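Local coordinates for protein putative GntR-family transcriptional regulator (PDB 3CNV) that probably senses a small effector molecule through its UTRA-type ligand-binding domain and so regulates transcription, as in other GntR-family repressors and activators, at residues I23-R28 with T49-L54; V62-W67 with E144-L149; R102-L107 with I134-G139; V110-E115 with R126-V131. One frame throughout, in Å; residues are numbered along the deposited sequence.

Interaction 1 (I23-R28 with T49-L54); sequences ILECRR and TIRRQL
Glu25 and Arg51 lie side by side and point the same way, next to a classic beta bulge in an antiparallel strand pair of the UTRA domain sheet. In the bulge, Leu24 and Glu25 both face Arg51, and both their N atoms donate to Arg51 O, at 2.7 Å for Leu24 N. They come from the same face of that carbonyl plane. The Arg51 side chain leaves with CG anti to its backbone N (chi1 -177°), and this CG lies against Leu24 CD2. Glu25 OE2 sits over one face of the Arg51 guanidinium. Glu25 OE2 is 3.7 Å from Arg51 NH1, a long salt bridge held by charge alone, since no N-H points at the oxygen. Arg51 NE and NH2 make salt bridges to Asp65 and Glu115. On the other face of the sheet, the Ile23 and Ile50 side chains cross obliquely, with Ile23 CD1 4.0 Å from Ile50 CG2, and both residues meet Leu81 of helix 78-83. A water donates to Glu25 OE2 at 2.6 Å and accepts a weak bond from Arg51 NH1.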
loop_
_atom_site.group_PDB
_atom_site.type_symbol
_atom_site.label_atom_id
_atom_site.label_comp_id
_atom_site.label_asym_id
_atom_site.label_seq_id
_atom_site.Cartn_x
_atom_site.Cartn_y
_atom_site.Cartn_z
ATOM N N ILE C 23 11.462 -24.087 -12.695
ATOM C CA ILE C 23 12.393 -24.279 -11.560
ATOM C C ILE C 23 13.790 -24.580 -12.108
ATOM O O ILE C 23 14.004 -25.488 -12.954
ATOM C CB ILE C 23 11.974 -25.412 -10.643
ATOM C CG1 ILE C 23 10.510 -25.193 -10.133
ATOM C CG2 ILE C 23 13.044 -25.637 -9.530
ATOM C CD1 ILE C 23 10.296 -23.955 -9.284
ATOM N N LEU C 24 14.762 -23.836 -11.613
ATOM C CA LEU C 24 16.124 -23.954 -12.120
ATOM C C LEU C 24 17.052 -24.745 -11.145
ATOM O O LEU C 24 17.940 -25.482 -11.515
ATOM C CB LEU C 24 16.641 -22.533 -12.361
ATOM C CG LEU C 24 16.599 -21.862 -13.706
ATOM C CD1 LEU C 24 15.510 -22.198 -14.711
ATOM C CD2 LEU C 24 16.907 -20.369 -13.452
ATOM N N GLU C 25 16.814 -24.507 -9.880
ATOM C CA GLU C 25 17.571 -25.078 -8.791
ATOM C C GLU C 25 16.689 -25.304 -7.613
ATOM O O GLU C 25 15.769 -24.513 -7.337
ATOM C CB GLU C 25 18.691 -24.141 -8.368
ATOM C CG GLU C 25 19.750 -23.888 -9.464
ATOM C CD GLU C 25 20.804 -22.897 -9.005
ATOM O OE1 GLU C 25 21.348 -23.113 -7.889
ATOM O OE2 GLU C 25 21.072 -21.908 -9.728
ATOM N N CYS C 26 17.035 -26.340 -6.867
ATOM C CA CYS C 26 16.349 -26.647 -5.619
ATOM C C CYS C 26 17.253 -27.483 -4.736
ATOM O O CYS C 26 17.717 -28.518 -5.154
ATOM C CB CYS C 26 15.048 -27.413 -5.941
ATOM S SG CYS C 26 13.965 -27.759 -4.529
ATOM N N ARG C 27 17.569 -26.973 -3.557
ATOM C CA ARG C 27 18.562 -27.589 -2.657
ATOM C C ARG C 27 18.192 -27.232 -1.224
ATOM O O ARG C 27 17.578 -26.214 -1.000
ATOM C CB ARG C 27 19.977 -26.967 -2.815
ATOM C CG ARG C 27 20.665 -27.269 -3.998
ATOM C CD ARG C 27 22.041 -26.599 -3.924
ATOM N NE ARG C 27 21.878 -25.147 -3.869
ATOM C CZ ARG C 27 22.806 -24.293 -3.435
ATOM N NH1 ARG C 27 23.979 -24.737 -2.992
ATOM N NH2 ARG C 27 22.552 -22.988 -3.433
ATOM N N ARG C 28 18.644 -28.049 -0.288
ATOM C CA ARG C 28 18.635 -27.657 1.113
ATOM C C ARG C 28 20.055 -27.275 1.505
ATOM O O ARG C 28 21.004 -27.852 1.027
ATOM C CB ARG C 28 18.051 -28.754 1.995
ATOM C CG ARG C 28 16.550 -28.756 1.853
ATOM C CD ARG C 28 15.935 -30.058 2.279
ATOM N NE ARG C 28 14.489 -29.963 2.523
ATOM C CZ ARG C 28 13.555 -29.974 1.572
ATOM N NH1 ARG C 28 13.887 -30.076 0.283
ATOM N NH2 ARG C 28 12.279 -29.894 1.917
ATOM N N THR C 49 16.253 -23.814 -0.546
ATOM C CA THR C 49 16.376 -22.759 -1.508
ATOM C C THR C 49 15.979 -23.215 -2.892
ATOM O O THR C 49 16.294 -24.303 -3.346
ATOM C CB THR C 49 17.818 -22.131 -1.508
ATOM O OG1 THR C 49 17.767 -20.824 -2.136
ATOM C CG2 THR C 49 18.839 -23.079 -2.226
ATOM N N ILE C 50 15.248 -22.315 -3.540
ATOM C CA ILE C 50 14.819 -22.499 -4.903
ATOM C C ILE C 50 15.261 -21.306 -5.742
ATOM O O ILE C 50 15.200 -20.140 -5.314
ATOM C CB ILE C 50 13.257 -22.542 -4.935
ATOM C CG1 ILE C 50 12.714 -23.620 -3.956
ATOM C CG2 ILE C 50 12.723 -22.662 -6.378
ATOM C CD1 ILE C 50 11.193 -23.503 -3.714
ATOM N N ARG C 51 15.764 -21.616 -6.914
ATOM C CA ARG C 51 15.871 -20.651 -8.008
ATOM C C ARG C 51 14.853 -20.933 -9.093
ATOM O O ARG C 51 14.693 -22.087 -9.556
ATOM C CB ARG C 51 17.279 -20.638 -8.586
ATOM C CG ARG C 51 17.375 -19.571 -9.676
ATOM C CD ARG C 51 18.724 -19.369 -10.170
ATOM N NE ARG C 51 19.485 -18.582 -9.223
ATOM C CZ ARG C 51 20.687 -18.117 -9.497
ATOM N NH1 ARG C 51 21.229 -18.383 -10.705
ATOM N NH2 ARG C 51 21.325 -17.386 -8.583
ATOM N N ARG C 52 14.131 -19.899 -9.502
ATOM C CA ARG C 52 13.220 -20.084 -10.655
ATOM C C ARG C 52 13.246 -18.945 -11.639
ATOM O O ARG C 52 13.594 -17.827 -11.310
ATOM C CB ARG C 52 11.790 -20.373 -10.199
ATOM C CG ARG C 52 11.151 -19.377 -9.491
ATOM C CD ARG C 52 10.383 -18.451 -10.436
ATOM N NE ARG C 52 9.645 -17.581 -9.574
ATOM C CZ ARG C 52 8.446 -17.838 -9.076
ATOM N NH1 ARG C 52 7.782 -18.906 -9.471
ATOM N NH2 ARG C 52 7.895 -16.964 -8.245
ATOM N N GLN C 53 12.817 -19.261 -12.846
ATOM C CA GLN C 53 12.666 -18.257 -13.894
ATOM C C GLN C 53 11.175 -18.053 -14.195
ATOM O O GLN C 53 10.436 -18.990 -14.497
ATOM C CB GLN C 53 13.458 -18.758 -15.148
ATOM C CG GLN C 53 13.492 -17.855 -16.415
ATOM C CD GLN C 53 13.938 -18.617 -17.633
ATOM O OE1 GLN C 53 13.221 -19.435 -18.151
ATOM N NE2 GLN C 53 15.133 -18.320 -18.116
ATOM N N LEU C 54 10.748 -16.811 -14.158
ATOM C CA LEU C 54 9.492 -16.402 -14.782
ATOM C C LEU C 54 9.720 -15.854 -16.157
ATOM O O LEU C 54 10.645 -15.057 -16.423
ATOM C CB LEU C 54 8.775 -15.322 -13.935
ATOM C CG LEU C 54 8.333 -15.775 -12.563
ATOM C CD1 LEU C 54 7.689 -14.523 -11.883
ATOM C CD2 LEU C 54 7.369 -17.046 -12.500
HETATM O O HOH W 1 20.949 -21.240 -12.235
#

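Interaction 2 (V62-W67 with E144-L149); sequences VIDDLW and EVRRGL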
loop_
_atom_site.group_PDB
_atom_site.type_symbol
_atom_site.label_atom_id
_atom_site.label_comp_id
_atom_site.label_asym_id
_atom_site.label_seq_id
_atom_site.Cartn_x
_atom_site.Cartn_y
_atom_site.Cartn_z
ATOM N N VAL C 62 12.092 -12.652 -15.104
ATOM C CA VAL C 62 12.505 -12.689 -13.685
ATOM C C VAL C 62 13.342 -13.913 -13.360
ATOM O O VAL C 62 13.025 -15.027 -13.764
ATOM C CB VAL C 62 11.219 -12.609 -12.718
ATOM C CG1 VAL C 62 11.600 -12.446 -11.276
ATOM C CG2 VAL C 62 10.287 -11.463 -13.130
ATOM N N ILE C 63 14.389 -13.690 -12.577
ATOM C CA ILE C 63 15.072 -14.760 -11.880
ATOM C C ILE C 63 14.900 -14.517 -10.378
ATOM O O ILE C 63 15.267 -13.456 -9.830
ATOM C CB ILE C 63 16.593 -14.939 -12.244
ATOM C CG1 ILE C 63 16.801 -15.096 -13.729
ATOM C CG2 ILE C 63 17.248 -16.118 -11.426
ATOM C CD1 ILE C 63 16.391 -16.456 -14.334
ATOM N N ASP C 64 14.198 -15.457 -9.756
ATOM C CA ASP C 64 13.910 -15.415 -8.311
ATOM C C ASP C 64 14.760 -16.460 -7.591
ATOM O O ASP C 64 14.841 -17.614 -8.018
ATOM C CB ASP C 64 12.474 -15.771 -7.993
ATOM C CG ASP C 64 11.478 -14.674 -8.227
ATOM O OD1 ASP C 64 11.831 -13.483 -7.980
ATOM O OD2 ASP C 64 10.279 -15.034 -8.601
ATOM N N ASP C 65 15.387 -16.044 -6.508
ATOM C CA ASP C 65 16.022 -16.948 -5.535
ATOM C C ASP C 65 15.174 -16.832 -4.278
ATOM O O ASP C 65 14.947 -15.734 -3.801
ATOM C CB ASP C 65 17.477 -16.594 -5.185
ATOM C CG ASP C 65 18.462 -16.982 -6.267
ATOM O OD1 ASP C 65 18.253 -18.017 -6.899
ATOM O OD2 ASP C 65 19.462 -16.263 -6.472
ATOM N N LEU C 66 14.817 -17.963 -3.698
ATOM C CA LEU C 66 13.941 -18.028 -2.497
ATOM C C LEU C 66 14.652 -18.856 -1.447
ATOM O O LEU C 66 15.340 -19.816 -1.748
ATOM C CB LEU C 66 12.614 -18.790 -2.830
ATOM C CG LEU C 66 11.489 -18.350 -3.710
ATOM C CD1 LEU C 66 11.842 -18.382 -5.215
ATOM C CD2 LEU C 66 10.346 -19.266 -3.313
ATOM N N TRP C 67 14.405 -18.516 -0.200
ATOM C CA TRP C 67 14.925 -19.271 0.925
ATOM C C TRP C 67 13.735 -19.421 1.902
ATOM O O TRP C 67 13.103 -18.445 2.298
ATOM C CB TRP C 67 16.037 -18.499 1.649
ATOM C CG TRP C 67 17.335 -18.336 0.910
ATOM C CD1 TRP C 67 18.434 -19.128 1.003
ATOM C CD2 TRP C 67 17.650 -17.324 -0.041
ATOM N NE1 TRP C 67 19.417 -18.663 0.179
ATOM C CE2 TRP C 67 18.947 -17.563 -0.493
ATOM C CE3 TRP C 67 16.959 -16.234 -0.543
ATOM C CZ2 TRP C 67 19.579 -16.725 -1.426
ATOM C CZ3 TRP C 67 17.565 -15.426 -1.466
ATOM C CH2 TRP C 67 18.861 -15.674 -1.924
ATOM N N GLU C 144 9.565 -16.456 4.342
ATOM C CA GLU C 144 10.242 -16.461 3.043
ATOM C C GLU C 144 11.062 -15.241 2.849
ATOM O O GLU C 144 10.642 -14.112 3.186
ATOM C CB GLU C 144 9.244 -16.485 1.860
ATOM C CG GLU C 144 9.923 -16.598 0.494
ATOM C CD GLU C 144 9.038 -16.146 -0.676
ATOM O OE1 GLU C 144 8.347 -15.095 -0.523
ATOM O OE2 GLU C 144 9.063 -16.855 -1.724
ATOM N N VAL C 145 12.225 -15.512 2.258
ATOM C CA VAL C 145 13.113 -14.518 1.699
ATOM C C VAL C 145 13.183 -14.753 0.230
ATOM O O VAL C 145 13.425 -15.855 -0.217
ATOM C CB VAL C 145 14.552 -14.540 2.274
ATOM C CG1 VAL C 145 15.476 -13.506 1.498
ATOM C CG2 VAL C 145 14.576 -14.193 3.773
ATOM N N ARG C 146 12.904 -13.727 -0.543
ATOM C CA ARG C 146 13.016 -13.873 -1.987
ATOM C C ARG C 146 13.739 -12.657 -2.583
ATOM O O ARG C 146 13.391 -11.501 -2.265
ATOM C CB ARG C 146 11.588 -14.016 -2.600
ATOM C CG ARG C 146 11.570 -14.211 -4.116
ATOM C CD ARG C 146 10.156 -14.315 -4.717
ATOM N NE ARG C 146 9.346 -15.384 -4.148
ATOM C CZ ARG C 146 8.206 -15.842 -4.637
ATOM N NH1 ARG C 146 7.627 -15.248 -5.681
ATOM N NH2 ARG C 146 7.600 -16.855 -4.018
ATOM N N ARG C 147 14.768 -12.926 -3.407
ATOM C CA ARG C 147 15.404 -11.949 -4.186
ATOM C C ARG C 147 15.120 -12.156 -5.654
ATOM O O ARG C 147 15.449 -13.205 -6.255
ATOM C CB ARG C 147 16.903 -11.950 -4.025
ATOM C CG ARG C 147 17.492 -10.892 -4.979
ATOM C CD ARG C 147 19.031 -10.857 -4.983
ATOM N NE ARG C 147 19.632 -12.153 -4.680
ATOM C CZ ARG C 147 19.907 -13.116 -5.572
ATOM N NH1 ARG C 147 19.612 -12.971 -6.851
ATOM N NH2 ARG C 147 20.482 -14.243 -5.157
ATOM N N GLY C 148 14.458 -11.144 -6.217
ATOM C CA GLY C 148 14.100 -11.174 -7.589
ATOM C C GLY C 148 14.954 -10.219 -8.419
ATOM O O GLY C 148 15.304 -9.125 -8.011
ATOM N N LEU C 149 15.251 -10.653 -9.610
ATOM C CA LEU C 149 15.929 -9.797 -10.560
ATOM C C LEU C 149 15.068 -9.794 -11.792
ATOM O O LEU C 149 14.859 -10.834 -12.408
ATOM C CB LEU C 149 17.373 -10.287 -10.852
ATOM C CG LEU C 149 18.445 -10.107 -9.767
ATOM C CD1 LEU C 149 19.558 -11.133 -10.104
ATOM C CD2 LEU C 149 19.007 -8.629 -9.687
HETATM O O HOH W 2 17.451 -13.543 -8.189
HETATM O O HOH W 3 8.488 -13.278 -7.712
#
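Asp65 and Arg147 form a hydrogen-bonded pair, and their side chains run side by side in the same direction. Arg147 NH2 reaches Asp65 OD2 at 2.6 Å. This salt bridge is short, but its hydrogen bond is weak because the N-H is bent to 126°. The carboxylate and guanidinium planes are 81° apart. The same NH2 lies near the edge of the Trp67 ring, by CH2. Trp67 CE3 in turn packs on Val145 CG1 at 3.7 Å.

Leu66, Asp64 and Arg146 lie on the other face. Arg146 is fixed side-on: its NE and NH2 both donate to Glu144 OE2, at 2.8 Å from NE. Arg146 NH2 meets the syn lone pair of Glu144 OE2, while NE comes from above the carboxylate plane. Leu66 lies alongside Arg146, with Leu66 CG 3.7 Å from Arg146 NE. Asp64 OD2 is a long charge partner of Arg146 NH1, and a water joins the two. Asp64 OD1 sits 3.3 Å from Gly148 CA.

In the next shell, Arg51 holds Asp65 OD1, Arg52 holds Asp64 OD2, and Tyr89 and Ser135 hold Glu144 OE1. Arg146 NH1 and Arg52 NH2 both bind a citrate, probably from the crystallisation liquor. The salt-bridge network of Asp64, Glu144 and Arg146 on central antiparallel strands is consistent with an effector pocket of the UTRA fold.

Interaction 3 (R102-L107 with I134-G139); sequences RADEKL and ISYTYG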
loop_
_atom_site.group_PDB
_atom_site.type_symbol
_atom_site.label_atom_id
_atom_site.label_comp_id
_atom_site.label_asym_id
_atom_site.label_seq_id
_atom_site.Cartn_x
_atom_site.Cartn_y
_atom_site.Cartn_z
ATOM N N ARG C 102 1.700 -10.128 4.637
ATOM C CA ARG C 102 2.480 -8.943 4.322
ATOM C C ARG C 102 3.778 -9.318 3.691
ATOM O O ARG C 102 4.359 -10.355 4.010
ATOM C CB ARG C 102 2.861 -8.155 5.654
ATOM C CG ARG C 102 3.418 -6.744 5.377
ATOM C CD ARG C 102 3.823 -6.003 6.692
ATOM N NE ARG C 102 5.210 -6.182 7.141
ATOM C CZ ARG C 102 5.513 -6.849 8.243
ATOM N NH1 ARG C 102 4.540 -7.379 8.957
ATOM N NH2 ARG C 102 6.757 -6.966 8.669
ATOM N N ALA C 103 4.317 -8.383 2.947
ATOM C CA ALA C 103 5.705 -8.470 2.429
ATOM C C ALA C 103 6.431 -7.136 2.566
ATOM O O ALA C 103 5.856 -6.073 2.322
ATOM C CB ALA C 103 5.788 -8.939 1.002
ATOM N N ASP C 104 7.682 -7.162 3.010
ATOM C CA ASP C 104 8.465 -5.926 3.116
ATOM C C ASP C 104 9.552 -6.085 2.020
ATOM O O ASP C 104 10.203 -7.114 1.932
ATOM C CB ASP C 104 9.122 -5.755 4.457
ATOM C CG ASP C 104 8.133 -5.494 5.610
ATOM O OD1 ASP C 104 6.974 -4.988 5.370
ATOM O OD2 ASP C 104 8.552 -5.780 6.788
ATOM N N GLU C 105 9.653 -5.096 1.149
ATOM C CA GLU C 105 10.589 -5.103 0.018
ATOM C C GLU C 105 11.569 -3.938 0.021
ATOM O O GLU C 105 11.288 -2.835 0.480
ATOM C CB GLU C 105 9.837 -5.162 -1.317
ATOM C CG GLU C 105 9.080 -6.389 -1.568
ATOM C CD GLU C 105 8.286 -6.388 -2.892
ATOM O OE1 GLU C 105 8.124 -5.339 -3.565
ATOM O OE2 GLU C 105 7.768 -7.461 -3.220
ATOM N N LYS C 106 12.741 -4.215 -0.528
ATOM C CA LYS C 106 13.804 -3.257 -0.791
ATOM C C LYS C 106 14.151 -3.368 -2.294
ATOM O O LYS C 106 14.540 -4.458 -2.788
ATOM C CB LYS C 106 15.039 -3.561 0.077
ATOM C CG LYS C 106 14.822 -3.512 1.551
ATOM C CD LYS C 106 16.110 -3.765 2.328
ATOM C CE LYS C 106 15.910 -3.506 3.823
ATOM N NZ LYS C 106 17.220 -3.287 4.543
ATOM N N LEU C 107 13.885 -2.281 -3.025
ATOM C CA LEU C 107 14.137 -2.195 -4.485
ATOM C C LEU C 107 15.318 -1.308 -4.833
ATOM O O LEU C 107 15.584 -0.239 -4.239
ATOM C CB LEU C 107 12.926 -1.747 -5.257
ATOM C CG LEU C 107 11.675 -2.619 -5.397
ATOM C CD1 LEU C 107 10.983 -2.905 -4.024
ATOM C CD2 LEU C 107 10.776 -1.893 -6.365
ATOM N N ILE C 134 11.050 -9.889 2.123
ATOM C CA ILE C 134 10.739 -10.821 3.192
ATOM C C ILE C 134 9.238 -10.864 3.361
ATOM O O ILE C 134 8.636 -9.835 3.495
ATOM C CB ILE C 134 11.412 -10.401 4.522
ATOM C CG1 ILE C 134 12.904 -10.122 4.324
ATOM C CG2 ILE C 134 11.115 -11.427 5.612
ATOM C CD1 ILE C 134 13.590 -9.384 5.594
ATOM N N SER C 135 8.664 -12.071 3.365
ATOM C CA SER C 135 7.220 -12.285 3.463
ATOM C C SER C 135 6.902 -12.864 4.808
ATOM O O SER C 135 7.642 -13.695 5.388
ATOM C CB SER C 135 6.711 -13.291 2.401
ATOM O OG SER C 135 7.119 -12.846 1.181
ATOM N N TYR C 136 5.775 -12.411 5.315
ATOM C CA TYR C 136 5.343 -12.711 6.672
ATOM C C TYR C 136 3.982 -13.400 6.696
ATOM O O TYR C 136 3.104 -13.124 5.901
ATOM C CB TYR C 136 5.293 -11.418 7.546
ATOM C CG TYR C 136 6.623 -10.729 7.726
ATOM C CD1 TYR C 136 7.383 -10.960 8.838
ATOM C CD2 TYR C 136 7.131 -9.867 6.761
ATOM C CE1 TYR C 136 8.640 -10.377 8.983
ATOM C CE2 TYR C 136 8.381 -9.250 6.919
ATOM C CZ TYR C 136 9.132 -9.552 8.002
ATOM O OH TYR C 136 10.391 -9.007 8.202
ATOM N N THR C 137 3.845 -14.331 7.612
ATOM C CA THR C 137 2.564 -14.900 7.925
ATOM C C THR C 137 2.060 -14.128 9.137
ATOM O O THR C 137 2.734 -13.237 9.683
ATOM C CB THR C 137 2.621 -16.450 8.231
ATOM O OG1 THR C 137 3.400 -16.732 9.421
ATOM C CG2 THR C 137 3.248 -17.210 7.105
ATOM N N TYR C 138 0.880 -14.483 9.554
ATOM C CA TYR C 138 0.328 -14.025 10.876
ATOM C C TYR C 138 1.292 -13.942 12.091
ATOM O O TYR C 138 2.101 -14.807 12.378
ATOM C CB TYR C 138 -0.987 -14.818 11.153
ATOM C CG TYR C 138 -2.080 -14.348 10.152
ATOM C CD1 TYR C 138 -2.724 -13.096 10.310
ATOM C CD2 TYR C 138 -2.444 -15.108 9.058
ATOM C CE1 TYR C 138 -3.697 -12.630 9.397
ATOM C CE2 TYR C 138 -3.416 -14.645 8.116
ATOM C CZ TYR C 138 -4.037 -13.401 8.296
ATOM O OH TYR C 138 -4.984 -12.903 7.397
ATOM N N GLY C 139 1.171 -12.844 12.799
ATOM C CA GLY C 139 1.949 -12.662 13.998
ATOM C C GLY C 139 3.321 -12.151 13.659
ATOM O O GLY C 139 4.235 -12.244 14.472
HETATM O O HOH W 4 11.147 -6.762 7.160
#
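Arg102 CG is anti to its backbone N (chi1 -168°), whereas Tyr136 CG is beside its own backbone N (chi1 -62°). The two side chains lie side by side and point the same way. The arginine chain bends at chi3, and its guanidinium lies flat on the tyrosine ring. The planes are 20° apart. This is a cation-pi contact, with Arg102 CZ 4.1 Å from the centroid of the Tyr136 ring. Arg102 NH2 is over the face but toward the rim, 3.3 Å from Tyr136 CE2.

Asp104 fixes the rotation of the guanidinium. Arg102 NE donates to Asp104 OD1 at 2.8 Å, and Arg102 NH2 donates to Asp104 OD2 at 2.9 Å. Both oxygens lie in the guanidinium plane, and the bonds are nearly straight. Arg102 NH1 has Asp140 as a further partner.

Within this chain, strand 102-111 is the outermost of the six-stranded antiparallel UTRA sheet, next to 127-137. Here Arg102 pairs with Tyr136 and Asp104 with Ile134. Tyr136 N donates to Arg102 O at 2.8 Å. The sheet runs on into the second subunit, whose strand pairs with Ala103, Asp104, Glu105 and Leu107. Ser160 of that subunit bonds Asp104 OD1.

Asp104 crosses Tyr136 at about a right angle, with Asp104 OD2 3.5 Å from Tyr136 CE2. A water donates to Asp104 OD2 and lies 2.6 Å from Tyr136 OH.

Interaction 4 (V110-E115 with R126-V131); sequences VAASPE and RPLLQV
Ala112 N donates to Arg126 O at 2.7 Å, the shortest polar bond here. It lies where the antiparallel pair of strands 102-111 and 127-137 of the UTRA sheet gives way to the connection carrying helix 117-120. Next to it, Val110 and Leu128 form a hydrogen-bonded pair. Leu128 N reaches Val110 O at 2.8 Å, and Val110 N returns the bond to Leu128 O. Both bonds are nearly straight, at 170° and 172°.

The closest side-chain contacts across the pair are apolar. Ala112 CB lies 3.6 Å from Leu128 CD1. Leu128 CG is beside its backbone N (chi1 -54°), and the methyl CD1 beyond it also touches Ala112 CA. Leu120 and Ile116 pack on the same leucine. Ala111 packs on Pro127 of the second subunit, and Pro127 packs on Val110 of that subunit. Gln130 crosses Val110 at about a right angle, and its amide NE2 bonds Asp132. Val110 CG1 lies 4.1 Å from Gln130 CB and 4.0 Å from Gln130 OE1.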
loop_
_atom_site.group_PDB
_atom_site.type_symbol
_atom_site.label_atom_id
_atom_site.label_comp_id
_atom_site.label_asym_id
_atom_site.label_seq_id
_atom_site.Cartn_x
_atom_site.Cartn_y
_atom_site.Cartn_z
ATOM N N VAL C 110 20.415 -2.631 -10.344
ATOM C CA VAL C 110 21.694 -3.261 -10.387
ATOM C C VAL C 110 22.081 -3.635 -11.824
ATOM O O VAL C 110 21.267 -3.622 -12.715
ATOM C CB VAL C 110 21.692 -4.538 -9.464
ATOM C CG1 VAL C 110 21.302 -4.162 -7.988
ATOM C CG2 VAL C 110 20.824 -5.632 -10.008
ATOM N N ALA C 111 23.363 -3.913 -12.018
ATOM C CA ALA C 111 23.898 -4.531 -13.266
ATOM C C ALA C 111 23.752 -6.054 -13.269
ATOM O O ALA C 111 23.988 -6.722 -12.286
ATOM C CB ALA C 111 25.394 -4.101 -13.478
ATOM N N ALA C 112 23.276 -6.581 -14.387
ATOM C CA ALA C 112 23.229 -8.033 -14.638
ATOM C C ALA C 112 24.606 -8.645 -14.518
ATOM O O ALA C 112 25.565 -8.228 -15.160
ATOM C CB ALA C 112 22.583 -8.342 -15.990
ATOM N N SER C 113 24.700 -9.574 -13.581
ATOM C CA SER C 113 25.939 -10.315 -13.306
ATOM C C SER C 113 26.222 -11.298 -14.433
ATOM O O SER C 113 25.343 -11.662 -15.244
ATOM C CB SER C 113 25.870 -11.081 -11.988
ATOM O OG SER C 113 24.918 -12.137 -12.104
ATOM N N PRO C 114 27.478 -11.723 -14.506
ATOM C CA PRO C 114 27.850 -12.766 -15.436
ATOM C C PRO C 114 26.971 -14.012 -15.292
ATOM O O PRO C 114 26.652 -14.646 -16.285
ATOM C CB PRO C 114 29.319 -13.024 -15.070
ATOM C CG PRO C 114 29.788 -11.770 -14.491
ATOM C CD PRO C 114 28.657 -11.086 -13.869
ATOM N N GLU C 115 26.520 -14.331 -14.082
ATOM C CA GLU C 115 25.705 -15.577 -13.857
ATOM C C GLU C 115 24.223 -15.379 -14.280
ATOM O O GLU C 115 23.586 -16.279 -14.852
ATOM C CB GLU C 115 25.753 -16.043 -12.368
ATOM C CG GLU C 115 24.612 -17.077 -11.948
ATOM C CD GLU C 115 24.578 -17.406 -10.425
ATOM O OE1 GLU C 115 24.157 -16.560 -9.589
ATOM O OE2 GLU C 115 24.980 -18.530 -10.050
ATOM N N ARG C 126 23.777 -5.232 -18.022
ATOM C CA ARG C 126 22.387 -4.758 -18.317
ATOM C C ARG C 126 21.663 -4.345 -17.037
ATOM O O ARG C 126 21.715 -5.071 -16.016
ATOM C CB ARG C 126 21.592 -5.859 -19.006
ATOM C CG ARG C 126 20.138 -5.663 -19.178
ATOM C CD ARG C 126 19.811 -4.565 -20.143
ATOM N NE ARG C 126 19.541 -5.153 -21.417
ATOM C CZ ARG C 126 18.370 -5.148 -22.020
ATOM N NH1 ARG C 126 17.338 -4.494 -21.531
ATOM N NH2 ARG C 126 18.267 -5.756 -23.158
ATOM N N PRO C 127 21.036 -3.153 -17.040
ATOM C CA PRO C 127 20.357 -2.818 -15.766
ATOM C C PRO C 127 19.107 -3.686 -15.518
ATOM O O PRO C 127 18.295 -3.951 -16.455
ATOM C CB PRO C 127 19.944 -1.377 -15.971
ATOM C CG PRO C 127 20.835 -0.840 -16.955
ATOM C CD PRO C 127 21.166 -1.977 -17.921
ATOM N N LEU C 128 19.031 -4.165 -14.275
ATOM C CA LEU C 128 17.927 -5.010 -13.785
ATOM C C LEU C 128 17.393 -4.362 -12.507
ATOM O O LEU C 128 18.128 -3.631 -11.778
ATOM C CB LEU C 128 18.393 -6.441 -13.445
ATOM C CG LEU C 128 19.131 -7.219 -14.511
ATOM C CD1 LEU C 128 19.641 -8.618 -13.947
ATOM C CD2 LEU C 128 18.223 -7.417 -15.761
ATOM N N LEU C 129 16.122 -4.592 -12.282
ATOM C CA LEU C 129 15.406 -4.183 -11.047
ATOM C C LEU C 129 15.536 -5.335 -10.044
ATOM O O LEU C 129 15.162 -6.472 -10.309
ATOM C CB LEU C 129 13.967 -3.859 -11.286
ATOM C CG LEU C 129 13.115 -3.473 -10.061
ATOM C CD1 LEU C 129 13.588 -2.149 -9.442
ATOM C CD2 LEU C 129 11.654 -3.456 -10.351
ATOM N N GLN C 130 16.206 -5.042 -8.943
ATOM C CA GLN C 130 16.338 -6.026 -7.868
ATOM C C GLN C 130 15.293 -5.721 -6.800
ATOM O O GLN C 130 15.166 -4.599 -6.296
ATOM C CB GLN C 130 17.758 -6.086 -7.314
ATOM C CG GLN C 130 17.938 -6.990 -6.081
ATOM C CD GLN C 130 19.414 -7.144 -5.671
ATOM O OE1 GLN C 130 20.227 -7.639 -6.432
ATOM N NE2 GLN C 130 19.756 -6.647 -4.517
ATOM N N VAL C 131 14.498 -6.735 -6.517
ATOM C CA VAL C 131 13.433 -6.697 -5.506
ATOM C C VAL C 131 13.812 -7.724 -4.410
ATOM O O VAL C 131 13.717 -8.939 -4.580
ATOM C CB VAL C 131 12.016 -7.011 -6.079
ATOM C CG1 VAL C 131 10.925 -6.883 -4.956
ATOM C CG2 VAL C 131 11.645 -6.076 -7.331
#

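From the N terminus, interaction 1 comes first. It closes the loop that holds helix 33-38 and joins the outer strand 20-30 to strand 46-56. Interaction 2 opens after it and closes a long loop, bringing strand 59-69 against strand 141-150. Interactions 3 and 4 both fall within that loop. They join the same two strands, 102-111 and 127-137, at different ends, and interaction 4 falls within the span of interaction 3. No pair crosses. Pairing of the consecutive strands 46-56 with 59-69 and 127-137 with 141-150 completes the six-stranded sheet. Arg51 of interaction 1 meets Asp65 of the neighbouring interaction 2 and also reaches Glu115 of the more distant interaction 4. Interactions 3 and 4 also touch the second subunit.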